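Local coordinates for putative uncharacterized protein TB39.8 (Mycobacterium tuberculosis, PDB 3PO8) that regulates cell growth and peptidoglycan synthesis by binding MviN, and recognises phosphorylated partners such as MviN and PknB through its FHA domain, at residues R16-R21 and A33-P38; N25-G30 and R45-R50; L58-S63 and P73-Q78; T67-A72 and D83-G88. All blocks are in the same frame, centred on the assembly; numbering follows the deposited sequence.

Contact 1: residues R16-R21 and A33-P38; sequences RTYQLR and AQFRLP
Tyr18 and Phe35 both hold CG anti to the backbone N (chi1 176° and -167°), and the two side chains run antiparallel alongside one another. The rings are nearly parallel but barely overlap; each ring is instead covered by the other residue's methylene. Tyr18 CB sits over the middle of the Phe35 ring, 3.6 Å from its centroid, a CH-pi contact, while Phe35 CB lies nearer the rim of the Tyr18 face. Leu37 CD2 closes the opposite face of Phe35. Arg16 presents the NH1/NH2 end of its guanidinium to the Arg36 carbonyl: NH2 donates to Arg36 O at 2.9 Å and NH1 to the same oxygen at 3.2 Å, the oxygen lying in the guanidinium plane. Pro38 CD meets Arg16 NH2 at 3.6 Å. At the far end Gln34 CG lies over one face of the Arg21 guanidinium, and a water joins Arg21 NH1 to Gln34 NE2. Tyr18 OH rests 3.3 Å from Gln34 CB and hydrogen-bonds Asn25; Gln34 OE1 accepts from the Ile26 backbone. Strand 17-19 is outermost in one sheet and strand 35-36 in the other, so the contact closes one margin of the two-sheet beta sandwich of the FHA fold.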
loop_
_atom_site.group_PDB
_atom_site.type_symbol
_atom_site.label_atom_id
_atom_site.label_comp_id
_atom_site.label_asym_id
_atom_site.label_seq_id
_atom_site.Cartn_x
_atom_site.Cartn_y
_atom_site.Cartn_z
ATOM N N ARG A 16 -2.171 7.511 10.364
ATOM C CA ARG A 16 -2.463 8.100 9.060
ATOM C C ARG A 16 -2.967 7.056 8.056
ATOM O O ARG A 16 -2.386 5.982 7.918
ATOM C CB ARG A 16 -1.229 8.800 8.492
ATOM C CG ARG A 16 -1.512 9.654 7.306
ATOM C CD ARG A 16 -0.438 10.726 7.103
ATOM N NE ARG A 16 0.880 10.159 6.903
ATOM C CZ ARG A 16 1.477 9.992 5.728
ATOM N NH1 ARG A 16 0.877 10.359 4.599
ATOM N NH2 ARG A 16 2.707 9.493 5.690
ATOM N N THR A 17 -4.019 7.431 7.331
ATOM C CA THR A 17 -4.801 6.516 6.518
ATOM C C THR A 17 -4.976 7.051 5.104
ATOM O O THR A 17 -5.083 8.243 4.883
ATOM C CB THR A 17 -6.179 6.304 7.178
ATOM O OG1 THR A 17 -5.988 5.628 8.435
ATOM C CG2 THR A 17 -7.115 5.489 6.322
ATOM N N TYR A 18 -4.999 6.124 4.145
ATOM C CA TYR A 18 -5.288 6.415 2.766
ATOM C C TYR A 18 -6.338 5.440 2.254
ATOM O O TYR A 18 -6.241 4.221 2.509
ATOM C CB TYR A 18 -4.011 6.278 1.949
ATOM C CG TYR A 18 -4.230 6.468 0.476
ATOM C CD1 TYR A 18 -4.420 7.728 -0.057
ATOM C CD2 TYR A 18 -4.273 5.388 -0.376
ATOM C CE1 TYR A 18 -4.626 7.901 -1.424
ATOM C CE2 TYR A 18 -4.491 5.543 -1.745
ATOM C CZ TYR A 18 -4.659 6.798 -2.259
ATOM O OH TYR A 18 -4.877 7.007 -3.609
ATOM N N GLN A 19 -7.336 5.970 1.571
ATOM C CA GLN A 19 -8.377 5.163 0.970
ATOM C C GLN A 19 -8.092 4.979 -0.511
ATOM O O GLN A 19 -7.911 5.949 -1.224
ATOM C CB GLN A 19 -9.745 5.803 1.180
ATOM C CG GLN A 19 -10.880 4.908 0.749
ATOM C CD GLN A 19 -12.202 5.291 1.349
ATOM O OE1 GLN A 19 -13.099 5.714 0.638
ATOM N NE2 GLN A 19 -12.328 5.146 2.659
ATOM N N LEU A 20 -8.104 3.730 -0.975
ATOM C CA LEU A 20 -7.800 3.474 -2.378
ATOM C C LEU A 20 -8.823 4.138 -3.269
ATOM O O LEU A 20 -10.042 4.117 -2.982
ATOM C CB LEU A 20 -7.767 1.990 -2.729
ATOM C CG LEU A 20 -6.751 1.116 -2.020
ATOM C CD1 LEU A 20 -6.752 -0.272 -2.625
ATOM C CD2 LEU A 20 -5.380 1.720 -2.106
ATOM N N ARG A 21 -8.340 4.698 -4.362
ATOM C CA ARG A 21 -9.196 5.173 -5.435
ATOM C C ARG A 21 -9.154 4.186 -6.585
ATOM O O ARG A 21 -8.204 3.415 -6.724
ATOM C CB ARG A 21 -8.689 6.529 -5.930
ATOM C CG ARG A 21 -8.579 7.595 -4.834
ATOM C CD ARG A 21 -8.017 8.921 -5.346
ATOM N NE ARG A 21 -6.840 9.373 -4.595
ATOM C CZ ARG A 21 -5.977 10.300 -5.020
ATOM N NH1 ARG A 21 -6.134 10.900 -6.200
ATOM N NH2 ARG A 21 -4.940 10.632 -4.265
ATOM N N ALA A 33 3.508 10.559 -5.304
ATOM C CA ALA A 33 2.813 9.444 -4.660
ATOM C C ALA A 33 1.455 9.857 -4.180
ATOM O O ALA A 33 1.281 10.977 -3.694
ATOM C CB ALA A 33 3.654 8.877 -3.466
ATOM N N GLN A 34 0.492 8.954 -4.318
ATOM C CA GLN A 34 -0.836 9.141 -3.739
ATOM C C GLN A 34 -0.825 9.006 -2.233
ATOM O O GLN A 34 -1.586 9.674 -1.538
ATOM C CB GLN A 34 -1.843 8.160 -4.343
ATOM C CG GLN A 34 -2.462 8.625 -5.673
ATOM C CD GLN A 34 -1.554 8.524 -6.852
ATOM O OE1 GLN A 34 -0.838 7.537 -7.045
ATOM N NE2 GLN A 34 -1.580 9.557 -7.683
ATOM N N PHE A 35 0.011 8.098 -1.721
ATOM C CA PHE A 35 0.216 7.909 -0.285
ATOM C C PHE A 35 1.724 8.023 -0.089
ATOM O O PHE A 35 2.496 7.159 -0.494
ATOM C CB PHE A 35 -0.320 6.548 0.173
ATOM C CG PHE A 35 -0.447 6.382 1.663
ATOM C CD1 PHE A 35 -0.683 7.451 2.516
ATOM C CD2 PHE A 35 -0.410 5.116 2.208
ATOM C CE1 PHE A 35 -0.841 7.246 3.893
ATOM C CE2 PHE A 35 -0.586 4.907 3.566
ATOM C CZ PHE A 35 -0.793 5.978 4.402
ATOM N N ARG A 36 2.125 9.146 0.486
ATOM C CA ARG A 36 3.520 9.552 0.551
ATOM C C ARG A 36 4.082 9.266 1.940
ATOM O O ARG A 36 3.501 9.695 2.940
ATOM C CB ARG A 36 3.637 11.031 0.195
ATOM C CG ARG A 36 5.058 11.523 0.062
ATOM C CD ARG A 36 5.054 12.990 -0.255
ATOM N NE ARG A 36 6.388 13.495 -0.534
ATOM C CZ ARG A 36 6.646 14.746 -0.871
ATOM N NH1 ARG A 36 5.665 15.598 -1.017
ATOM N NH2 ARG A 36 7.893 15.120 -1.095
ATOM N N LEU A 37 5.193 8.532 2.006
ATOM C CA LEU A 37 5.780 8.081 3.283
ATOM C C LEU A 37 7.127 8.764 3.546
ATOM O O LEU A 37 8.007 8.734 2.692
ATOM C CB LEU A 37 5.982 6.563 3.299
ATOM C CG LEU A 37 4.775 5.689 3.001
ATOM C CD1 LEU A 37 5.036 4.214 3.274
ATOM C CD2 LEU A 37 3.562 6.126 3.742
ATOM N N PRO A 38 7.303 9.311 4.760
ATOM C CA PRO A 38 8.523 9.978 5.168
ATOM C C PRO A 38 9.537 8.961 5.705
ATOM O O PRO A 38 9.768 8.856 6.908
ATOM C CB PRO A 38 8.033 10.914 6.254
ATOM C CG PRO A 38 6.979 10.170 6.890
ATOM C CD PRO A 38 6.258 9.510 5.774
HETATM O O HOH W 1 0.368 11.091 1.520
HETATM O O HOH W 2 -3.769 11.579 -7.274
#

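Contact 2: residues N25-G30 and R45-R50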
loop_
_atom_site.group_PDB
_atom_site.type_symbol
_atom_site.label_atom_id
_atom_site.label_comp_id
_atom_site.label_asym_id
_atom_site.label_seq_id
_atom_site.Cartn_x
_atom_site.Cartn_y
_atom_site.Cartn_z
ATOM N N ASN A 25 -2.795 3.469 -7.542
ATOM C CA ASN A 25 -2.504 4.200 -6.312
ATOM C C ASN A 25 -1.060 3.974 -5.940
ATOM O O ASN A 25 -0.713 2.856 -5.546
ATOM C CB ASN A 25 -3.379 3.690 -5.155
ATOM C CG ASN A 25 -4.863 3.863 -5.400
ATOM O OD1 ASN A 25 -5.469 4.810 -4.902
ATOM N ND2 ASN A 25 -5.458 2.952 -6.163
ATOM N N ILE A 26 -0.219 4.987 -6.085
ATOM C CA ILE A 26 1.211 4.834 -5.852
ATOM C C ILE A 26 1.573 5.197 -4.427
ATOM O O ILE A 26 1.178 6.231 -3.913
ATOM C CB ILE A 26 2.027 5.743 -6.820
ATOM C CG1 ILE A 26 1.688 5.395 -8.281
ATOM C CG2 ILE A 26 3.548 5.721 -6.510
ATOM C CD1 ILE A 26 2.127 4.041 -8.747
ATOM N N ILE A 27 2.313 4.304 -3.776
ATOM C CA ILE A 27 2.894 4.561 -2.467
ATOM C C ILE A 27 4.379 4.772 -2.653
ATOM O O ILE A 27 5.042 3.992 -3.328
ATOM C CB ILE A 27 2.655 3.379 -1.508
ATOM C CG1 ILE A 27 1.181 3.111 -1.310
ATOM C CG2 ILE A 27 3.315 3.630 -0.177
ATOM C CD1 ILE A 27 0.964 1.860 -0.536
ATOM N N GLY A 28 4.918 5.812 -2.035
ATOM C CA GLY A 28 6.342 6.086 -2.137
ATOM C C GLY A 28 6.707 7.289 -1.347
ATOM O O GLY A 28 5.873 7.864 -0.669
ATOM N N ARG A 29 7.969 7.659 -1.452
ATOM C CA ARG A 29 8.499 8.799 -0.736
ATOM C C ARG A 29 8.349 10.088 -1.547
ATOM O O ARG A 29 8.442 11.198 -0.971
ATOM C CB ARG A 29 9.973 8.526 -0.434
ATOM C CG ARG A 29 10.711 9.636 0.274
ATOM C CD ARG A 29 12.004 9.180 0.877
ATOM N NE ARG A 29 12.658 8.217 0.029
ATOM C CZ ARG A 29 13.444 8.497 -1.004
ATOM N NH1 ARG A 29 13.740 9.753 -1.330
ATOM N NH2 ARG A 29 13.956 7.491 -1.704
ATOM N N GLY A 30 8.103 9.962 -2.847
ATOM C CA GLY A 30 8.098 11.118 -3.759
ATOM C C GLY A 30 6.804 11.908 -3.726
ATOM O O GLY A 30 5.788 11.391 -3.320
ATOM N N ARG A 45 8.881 6.074 -5.972
ATOM C CA ARG A 45 7.666 5.343 -6.377
ATOM C C ARG A 45 7.940 3.887 -6.043
ATOM O O ARG A 45 8.700 3.212 -6.731
ATOM C CB ARG A 45 7.410 5.519 -7.868
ATOM C CG ARG A 45 7.218 6.971 -8.250
ATOM C CD ARG A 45 6.990 7.126 -9.760
ATOM N NE ARG A 45 5.585 6.917 -10.082
ATOM C CZ ARG A 45 5.062 6.919 -11.307
ATOM N NH1 ARG A 45 5.822 7.110 -12.384
ATOM N NH2 ARG A 45 3.759 6.725 -11.456
ATOM N N HIS A 46 7.382 3.418 -4.933
ATOM C CA HIS A 46 7.802 2.154 -4.355
ATOM C C HIS A 46 6.927 0.986 -4.741
ATOM O O HIS A 46 7.425 -0.085 -5.108
ATOM C CB HIS A 46 7.880 2.276 -2.843
ATOM C CG HIS A 46 8.576 1.134 -2.173
ATOM N ND1 HIS A 46 9.814 1.275 -1.590
ATOM C CD2 HIS A 46 8.184 -0.137 -1.932
ATOM C CE1 HIS A 46 10.173 0.126 -1.051
ATOM N NE2 HIS A 46 9.201 -0.754 -1.245
ATOM N N LEU A 47 5.618 1.160 -4.602
ATOM C CA LEU A 47 4.690 0.152 -5.024
ATOM C C LEU A 47 3.450 0.827 -5.533
ATOM O O LEU A 47 3.210 1.994 -5.245
ATOM C CB LEU A 47 4.383 -0.860 -3.911
ATOM C CG LEU A 47 3.707 -0.318 -2.659
ATOM C CD1 LEU A 47 2.180 -0.272 -2.819
ATOM C CD2 LEU A 47 4.024 -1.167 -1.422
ATOM N N GLU A 48 2.676 0.083 -6.321
ATOM C CA GLU A 48 1.375 0.515 -6.759
ATOM C C GLU A 48 0.337 -0.449 -6.272
ATOM O O GLU A 48 0.592 -1.632 -6.176
ATOM C CB GLU A 48 1.337 0.635 -8.282
ATOM C CG GLU A 48 1.164 -0.605 -9.072
ATOM C CD GLU A 48 0.733 -0.347 -10.537
ATOM O OE1 GLU A 48 0.118 0.716 -10.869
ATOM O OE2 GLU A 48 1.014 -1.250 -11.342
ATOM N N ILE A 49 -0.837 0.064 -5.950
ATOM C CA ILE A 49 -1.993 -0.775 -5.689
ATOM C C ILE A 49 -3.035 -0.388 -6.715
ATOM O O ILE A 49 -3.436 0.774 -6.791
ATOM C CB ILE A 49 -2.551 -0.656 -4.281
ATOM C CG1 ILE A 49 -1.489 -1.093 -3.266
ATOM C CG2 ILE A 49 -3.775 -1.546 -4.134
ATOM C CD1 ILE A 49 -1.766 -0.788 -1.801
ATOM N N ARG A 50 -3.448 -1.368 -7.507
ATOM C CA ARG A 50 -4.448 -1.197 -8.546
ATOM C C ARG A 50 -5.792 -1.653 -8.024
ATOM O O ARG A 50 -5.905 -2.774 -7.576
ATOM C CB ARG A 50 -4.027 -1.982 -9.771
ATOM C CG ARG A 50 -2.689 -1.451 -10.310
ATOM C CD ARG A 50 -2.318 -1.963 -11.690
ATOM N NE ARG A 50 -2.352 -3.409 -11.775
ATOM C CZ ARG A 50 -1.302 -4.220 -11.643
ATOM N NH1 ARG A 50 -0.096 -3.753 -11.392
ATOM N NH2 ARG A 50 -1.476 -5.527 -11.748
#
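A classic beta bulge stands where strand 47-50 begins its antiparallel pairing with strand 25-28, its neighbour in the mixed sheet of the FHA sandwich: His46 and Leu47 both face Ile27. Ile27 O takes the two backbone hydrogens in its carbonyl plane, from His46 N at 2.9 Å and from Leu47 N at 3.2 Å, while Ile27 N donates to Leu47 O. Beyond the non-hydrogen-bonded pair Ile26-Glu48, Asn25 and Ile49 form a hydrogen-bonded pair in which Ile49 O is also gripped twice. Asn25 N and Asn25 ND2 reach it from opposite faces of the carbonyl plane, the side-chain bond being 3.0 Å long and fairly straight (161°).

On the face carrying Ile27, Leu47 and Ile49, Leu47 has CG between its backbone N and carbonyl carbon (chi1 63°) and lies beside Ile27, pointing the same way. Their CD1 atoms are only 3.4 Å apart, a close approach for two methyl groups, and Ile49 CD1 touches Ile27 CD1 at 4.0 Å. Leu8, Ile85 and Leu87 of the other sheet pack against this face. On the reverse face Ile26 CD1 meets Glu48 CB at 3.5 Å, and Glu48 OE2 binds Arg50 NH1 in a 2.7 Å salt bridge. The His46 ring is held from both nitrogens, ND1 with Ser43 N and NE2 with Gly66 O. Ile49 O and Arg21 O thus take the ND2 hydrogens of the buried Asn25 amide and Tyr18 OH pairs with its OD1, while Ile27 O takes both N-H groups of the bulge.

Contact 3: residues L58-S63 and P73-Q78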
loop_
_atom_site.group_PDB
_atom_site.type_symbol
_atom_site.label_atom_id
_atom_site.label_comp_id
_atom_site.label_asym_id
_atom_site.label_seq_id
_atom_site.Cartn_x
_atom_site.Cartn_y
_atom_site.Cartn_z
ATOM N N LEU A 58 -1.499 -5.427 -5.602
ATOM C CA LEU A 58 -0.277 -4.725 -5.254
ATOM C C LEU A 58 0.873 -5.134 -6.164
ATOM O O LEU A 58 1.046 -6.298 -6.466
ATOM C CB LEU A 58 0.069 -5.004 -3.785
ATOM C CG LEU A 58 1.359 -4.390 -3.243
ATOM C CD1 LEU A 58 1.169 -4.046 -1.754
ATOM C CD2 LEU A 58 2.566 -5.301 -3.466
ATOM N N ALA A 59 1.703 -4.196 -6.575
ATOM C CA ALA A 59 2.890 -4.487 -7.368
ATOM C C ALA A 59 4.066 -3.658 -6.876
ATOM O O ALA A 59 3.976 -2.429 -6.802
ATOM C CB ALA A 59 2.628 -4.199 -8.833
ATOM N N ASP A 60 5.181 -4.302 -6.545
ATOM C CA ASP A 60 6.406 -3.611 -6.249
ATOM C C ASP A 60 6.911 -2.981 -7.529
ATOM O O ASP A 60 6.904 -3.624 -8.566
ATOM C CB ASP A 60 7.442 -4.593 -5.710
ATOM C CG ASP A 60 8.742 -3.904 -5.362
ATOM O OD1 ASP A 60 9.631 -3.846 -6.239
ATOM O OD2 ASP A 60 8.863 -3.383 -4.231
ATOM N N LEU A 61 7.328 -1.727 -7.467
ATOM C CA LEU A 61 7.767 -0.989 -8.662
ATOM C C LEU A 61 9.273 -0.984 -8.768
ATOM O O LEU A 61 9.881 0.085 -8.819
ATOM C CB LEU A 61 7.230 0.445 -8.630
ATOM C CG LEU A 61 5.714 0.585 -8.670
ATOM C CD1 LEU A 61 5.259 2.005 -8.462
ATOM C CD2 LEU A 61 5.191 0.037 -10.003
ATOM N N ASN A 62 9.868 -2.179 -8.774
ATOM C CA ASN A 62 11.317 -2.329 -8.854
ATOM C C ASN A 62 11.983 -1.467 -7.796
ATOM O O ASN A 62 12.956 -0.742 -8.068
ATOM C CB ASN A 62 11.797 -1.951 -10.255
ATOM C CG ASN A 62 13.237 -2.337 -10.498
ATOM O OD1 ASN A 62 13.769 -3.249 -9.854
ATOM N ND2 ASN A 62 13.875 -1.654 -11.438
ATOM N N SER A 63 11.463 -1.549 -6.573
ATOM C CA SER A 63 11.952 -0.700 -5.492
ATOM C C SER A 63 13.346 -1.135 -5.081
ATOM O O SER A 63 13.754 -2.279 -5.295
ATOM C CB SER A 63 11.004 -0.743 -4.301
ATOM O OG SER A 63 11.091 -1.992 -3.647
ATOM N N PRO A 73 8.175 -11.908 0.636
ATOM C CA PRO A 73 8.593 -11.007 -0.427
ATOM C C PRO A 73 7.673 -11.098 -1.627
ATOM O O PRO A 73 7.321 -12.198 -2.028
ATOM C CB PRO A 73 9.980 -11.514 -0.786
ATOM C CG PRO A 73 9.988 -12.939 -0.351
ATOM C CD PRO A 73 9.168 -12.967 0.868
ATOM N N VAL A 74 7.326 -9.954 -2.211
ATOM C CA VAL A 74 6.376 -9.902 -3.305
ATOM C C VAL A 74 6.879 -9.134 -4.518
ATOM O O VAL A 74 7.695 -8.205 -4.420
ATOM C CB VAL A 74 5.014 -9.330 -2.848
ATOM C CG1 VAL A 74 4.445 -10.155 -1.685
ATOM C CG2 VAL A 74 5.120 -7.881 -2.474
ATOM N N GLN A 75 6.414 -9.594 -5.678
ATOM C CA GLN A 75 6.403 -8.759 -6.873
ATOM C C GLN A 75 4.965 -8.269 -6.943
ATOM O O GLN A 75 4.686 -7.163 -6.459
ATOM C CB GLN A 75 6.843 -9.530 -8.118
ATOM C CG GLN A 75 6.823 -8.703 -9.363
ATOM C CD GLN A 75 7.580 -7.399 -9.222
ATOM O OE1 GLN A 75 8.756 -7.395 -8.853
ATOM N NE2 GLN A 75 6.908 -6.282 -9.512
ATOM N N GLU A 76 4.042 -9.059 -7.496
ATOM C CA GLU A 76 2.610 -8.770 -7.382
ATOM C C GLU A 76 1.900 -9.637 -6.356
ATOM O O GLU A 76 2.279 -10.758 -6.081
ATOM C CB GLU A 76 1.899 -8.839 -8.729
ATOM C CG GLU A 76 2.496 -7.892 -9.741
ATOM C CD GLU A 76 1.516 -7.318 -10.768
ATOM O OE1 GLU A 76 0.307 -7.658 -10.750
ATOM O OE2 GLU A 76 1.983 -6.501 -11.601
ATOM N N TRP A 77 0.850 -9.101 -5.769
ATOM C CA TRP A 77 0.135 -9.751 -4.671
ATOM C C TRP A 77 -1.300 -9.298 -4.668
ATOM O O TRP A 77 -1.552 -8.115 -4.834
ATOM C CB TRP A 77 0.804 -9.376 -3.359
ATOM C CG TRP A 77 0.180 -9.937 -2.132
ATOM C CD1 TRP A 77 -0.903 -9.458 -1.478
ATOM C CD2 TRP A 77 0.598 -11.100 -1.417
ATOM N NE1 TRP A 77 -1.188 -10.237 -0.387
ATOM C CE2 TRP A 77 -0.286 -11.262 -0.331
ATOM C CE3 TRP A 77 1.632 -12.021 -1.587
ATOM C CZ2 TRP A 77 -0.140 -12.287 0.592
ATOM C CZ3 TRP A 77 1.758 -13.042 -0.676
ATOM C CH2 TRP A 77 0.875 -13.164 0.395
ATOM N N GLN A 78 -2.248 -10.209 -4.512
ATOM C CA GLN A 78 -3.637 -9.818 -4.380
ATOM C C GLN A 78 -3.950 -9.631 -2.915
ATOM O O GLN A 78 -3.833 -10.580 -2.149
ATOM C CB GLN A 78 -4.552 -10.852 -5.000
ATOM C CG GLN A 78 -6.010 -10.444 -4.923
ATOM C CD GLN A 78 -6.918 -11.293 -5.718
ATOM O OE1 GLN A 78 -6.605 -11.639 -6.860
ATOM N NE2 GLN A 78 -8.085 -11.602 -5.158
#
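Leu58 and Trp77 are joined by two backbone hydrogen bonds, Leu58 N to Trp77 O at 2.8 Å and Trp77 N to Leu58 O at 2.9 Å. Asp60 N continues the pairing to Gln75 O. Gln75, whose chi2 of 52° turns CD back, reaches across to Asp60: NE2 donates to Asp60 O at 2.8 Å, on a lone pair in the carbonyl plane, although the bond is bent (135°). Leu58 CD2 meets Val74 CG2 at 3.8 Å, the side chains crossing at about a right angle. On the other face Ala59 CB touches the Glu76 side chain, its nearest atom there being OE2 at 3.7 Å. Strand 76-78 is thereby added to strand 56-60 as an outermost strand of the mixed sheet in the FHA sandwich. Asp60 forms an Asx motif with the following turn: OD1 accepts from Ser63 N at 3.0 Å on its syn side, and OD2 takes the Ser63 hydroxyl at 2.7 Å through its syn lone pair. Thr67 OG1 also bonds Asp60 OD2. Farther out, Glu76 OE1 forms a salt bridge with Arg50, and Trp77 NE1 donates to Asp83 OD2, tying this strand to the residue leading into strand 84-87 of the other sheet.

Contact 4: residues T67-A72 and D83-G88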
loop_
_atom_site.group_PDB
_atom_site.type_symbol
_atom_site.label_atom_id
_atom_site.label_comp_id
_atom_site.label_asym_id
_atom_site.label_seq_id
_atom_site.Cartn_x
_atom_site.Cartn_y
_atom_site.Cartn_z
ATOM N N THR A 67 9.425 -5.023 -1.185
ATOM C CA THR A 67 8.162 -4.952 -0.474
ATOM C C THR A 67 7.848 -6.342 0.042
ATOM O O THR A 67 8.093 -7.325 -0.634
ATOM C CB THR A 67 7.021 -4.463 -1.408
ATOM O OG1 THR A 67 7.354 -3.178 -1.930
ATOM C CG2 THR A 67 5.696 -4.384 -0.687
ATOM N N THR A 68 7.290 -6.431 1.240
ATOM C CA THR A 68 6.724 -7.692 1.718
ATOM C C THR A 68 5.276 -7.525 2.114
ATOM O O THR A 68 4.827 -6.442 2.470
ATOM C CB THR A 68 7.464 -8.314 2.916
ATOM O OG1 THR A 68 7.322 -7.484 4.067
ATOM C CG2 THR A 68 8.928 -8.459 2.632
ATOM N N VAL A 69 4.540 -8.611 1.992
ATOM C CA VAL A 69 3.179 -8.675 2.521
ATOM C C VAL A 69 3.115 -9.887 3.433
ATOM O O VAL A 69 3.495 -10.988 3.033
ATOM C CB VAL A 69 2.088 -8.745 1.431
ATOM C CG1 VAL A 69 0.668 -8.743 2.073
ATOM C CG2 VAL A 69 2.232 -7.606 0.454
ATOM N N ASN A 70 2.682 -9.648 4.673
ATOM C CA ASN A 70 2.640 -10.694 5.696
ATOM C C ASN A 70 3.996 -11.368 5.794
ATOM O O ASN A 70 4.091 -12.599 5.893
ATOM C CB ASN A 70 1.517 -11.683 5.418
ATOM C CG ASN A 70 0.153 -11.010 5.395
ATOM O OD1 ASN A 70 -0.042 -9.936 5.976
ATOM N ND2 ASN A 70 -0.799 -11.644 4.740
ATOM N N ASN A 71 5.043 -10.531 5.730
ATOM C CA ASN A 71 6.447 -10.922 5.797
ATOM C C ASN A 71 6.919 -11.847 4.680
ATOM O O ASN A 71 7.910 -12.559 4.845
ATOM C CB ASN A 71 6.768 -11.521 7.171
ATOM C CG ASN A 71 6.665 -10.493 8.309
ATOM O OD1 ASN A 71 7.155 -9.359 8.182
ATOM N ND2 ASN A 71 6.034 -10.884 9.396
ATOM N N ALA A 72 6.202 -11.848 3.558
ATOM C CA ALA A 72 6.575 -12.613 2.364
ATOM C C ALA A 72 7.046 -11.635 1.299
ATOM O O ALA A 72 6.388 -10.645 1.065
ATOM C CB ALA A 72 5.367 -13.362 1.853
ATOM N N ASP A 83 -4.099 -7.814 5.582
ATOM C CA ASP A 83 -2.714 -7.917 5.118
ATOM C C ASP A 83 -1.892 -6.772 5.651
ATOM O O ASP A 83 -2.392 -5.660 5.832
ATOM C CB ASP A 83 -2.636 -7.946 3.596
ATOM C CG ASP A 83 -3.027 -9.304 2.999
ATOM O OD1 ASP A 83 -3.244 -10.297 3.739
ATOM O OD2 ASP A 83 -3.084 -9.389 1.743
ATOM N N VAL A 84 -0.634 -7.065 5.940
ATOM C CA VAL A 84 0.290 -6.059 6.430
ATOM C C VAL A 84 1.422 -5.911 5.433
ATOM O O VAL A 84 2.173 -6.869 5.143
ATOM C CB VAL A 84 0.806 -6.375 7.843
ATOM C CG1 VAL A 84 1.766 -5.301 8.300
ATOM C CG2 VAL A 84 -0.384 -6.458 8.811
ATOM N N ILE A 85 1.484 -4.715 4.851
ATOM C CA ILE A 85 2.533 -4.387 3.868
ATOM C C ILE A 85 3.723 -3.772 4.579
ATOM O O ILE A 85 3.546 -2.869 5.373
ATOM C CB ILE A 85 2.016 -3.391 2.812
ATOM C CG1 ILE A 85 0.745 -3.916 2.145
ATOM C CG2 ILE A 85 3.141 -3.106 1.797
ATOM C CD1 ILE A 85 -0.039 -2.805 1.510
ATOM N N ARG A 86 4.932 -4.243 4.304
ATOM C CA ARG A 86 6.127 -3.629 4.861
ATOM C C ARG A 86 7.039 -3.133 3.776
ATOM O O ARG A 86 7.286 -3.816 2.790
ATOM C CB ARG A 86 6.860 -4.584 5.772
ATOM C CG ARG A 86 6.091 -4.825 7.034
ATOM C CD ARG A 86 6.754 -5.843 7.945
ATOM N NE ARG A 86 5.967 -5.999 9.168
ATOM C CZ ARG A 86 4.944 -6.839 9.344
ATOM N NH1 ARG A 86 4.556 -7.678 8.389
ATOM N NH2 ARG A 86 4.300 -6.849 10.519
ATOM N N LEU A 87 7.488 -1.910 3.960
ATOM C CA LEU A 87 8.365 -1.258 3.011
ATOM C C LEU A 87 9.179 -0.273 3.782
ATOM O O LEU A 87 8.663 0.429 4.649
ATOM C CB LEU A 87 7.558 -0.559 1.913
ATOM C CG LEU A 87 6.641 0.614 2.240
ATOM C CD1 LEU A 87 6.177 1.277 0.937
ATOM C CD2 LEU A 87 5.420 0.226 3.082
ATOM N N GLY A 88 10.462 -0.210 3.484
ATOM C CA GLY A 88 11.367 0.560 4.304
ATOM C C GLY A 88 11.244 0.176 5.761
ATOM O O GLY A 88 11.338 -0.997 6.117
HETATM O O HOH W 3 4.885 -7.623 5.514
#
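Asn70 binds the start of strand 84-87 through both ends of its amide: OD1 accepts from Val84 N at 2.9 Å, and ND2 donates to Asp83 OD1 at 3.0 Å, meeting that oxygen from above the carboxylate plane, which stands 81° from the amide. Asp83 OD2 accepts from Ala80 N. Asn70 N bonds Val84 O, and Thr68 and Arg86 exchange two backbone bonds. A water accepts from Asn71 N and Arg86 NH1, donates to Val84 O at 2.8 Å and bonds Thr68 OG1. Asn70 and Asn71 centre a type I' turn from Val69 to Ala72, the tight hairpin between strands 68-69 and 72-73 at one margin of the six-stranded FHA sheet. Arg86, extended from CG to NE (chi2 177°, chi3 178°), runs out to this turn. Asn71 OD1 lies over one guanidinium face, 3.1 Å from Arg86 NH1 but too poorly angled for a hydrogen bond; Val84 CG1 packs on the opposite face, toward the rim, and Arg86 NE pairs with Glu91. On the reverse side Val69 CG1 rests on Asp83 CB at 3.7 Å. Thr67 CG2 and Ile85 CG2 lie side by side at 3.8 Å, both touching Leu47 CD2 of the other sheet.

Along the chain contacts 1 and 2 interleave, contacts 3 and 4 interleave, and the first pair closes before the second opens. The strand pairs of contacts 2 and 3 belong to the mixed sheet, their centres about 10 Å apart, and are joined by the pairing of strands 47-51 and 56-60. Contact 4 belongs to the six-stranded antiparallel sheet, whereas contact 1 bridges the two sheets at the margin opposite contacts 3 and 4, about 17 Å and 16 Å away between centres. Leu37 of contact 1 still touches Leu87 of contact 4 through the core. His46 of contact 2 lies beside Ser63 and Thr67, linking three contacts near the inter-strand loops, which in FHA domains typically form the phosphothreonine-binding surface.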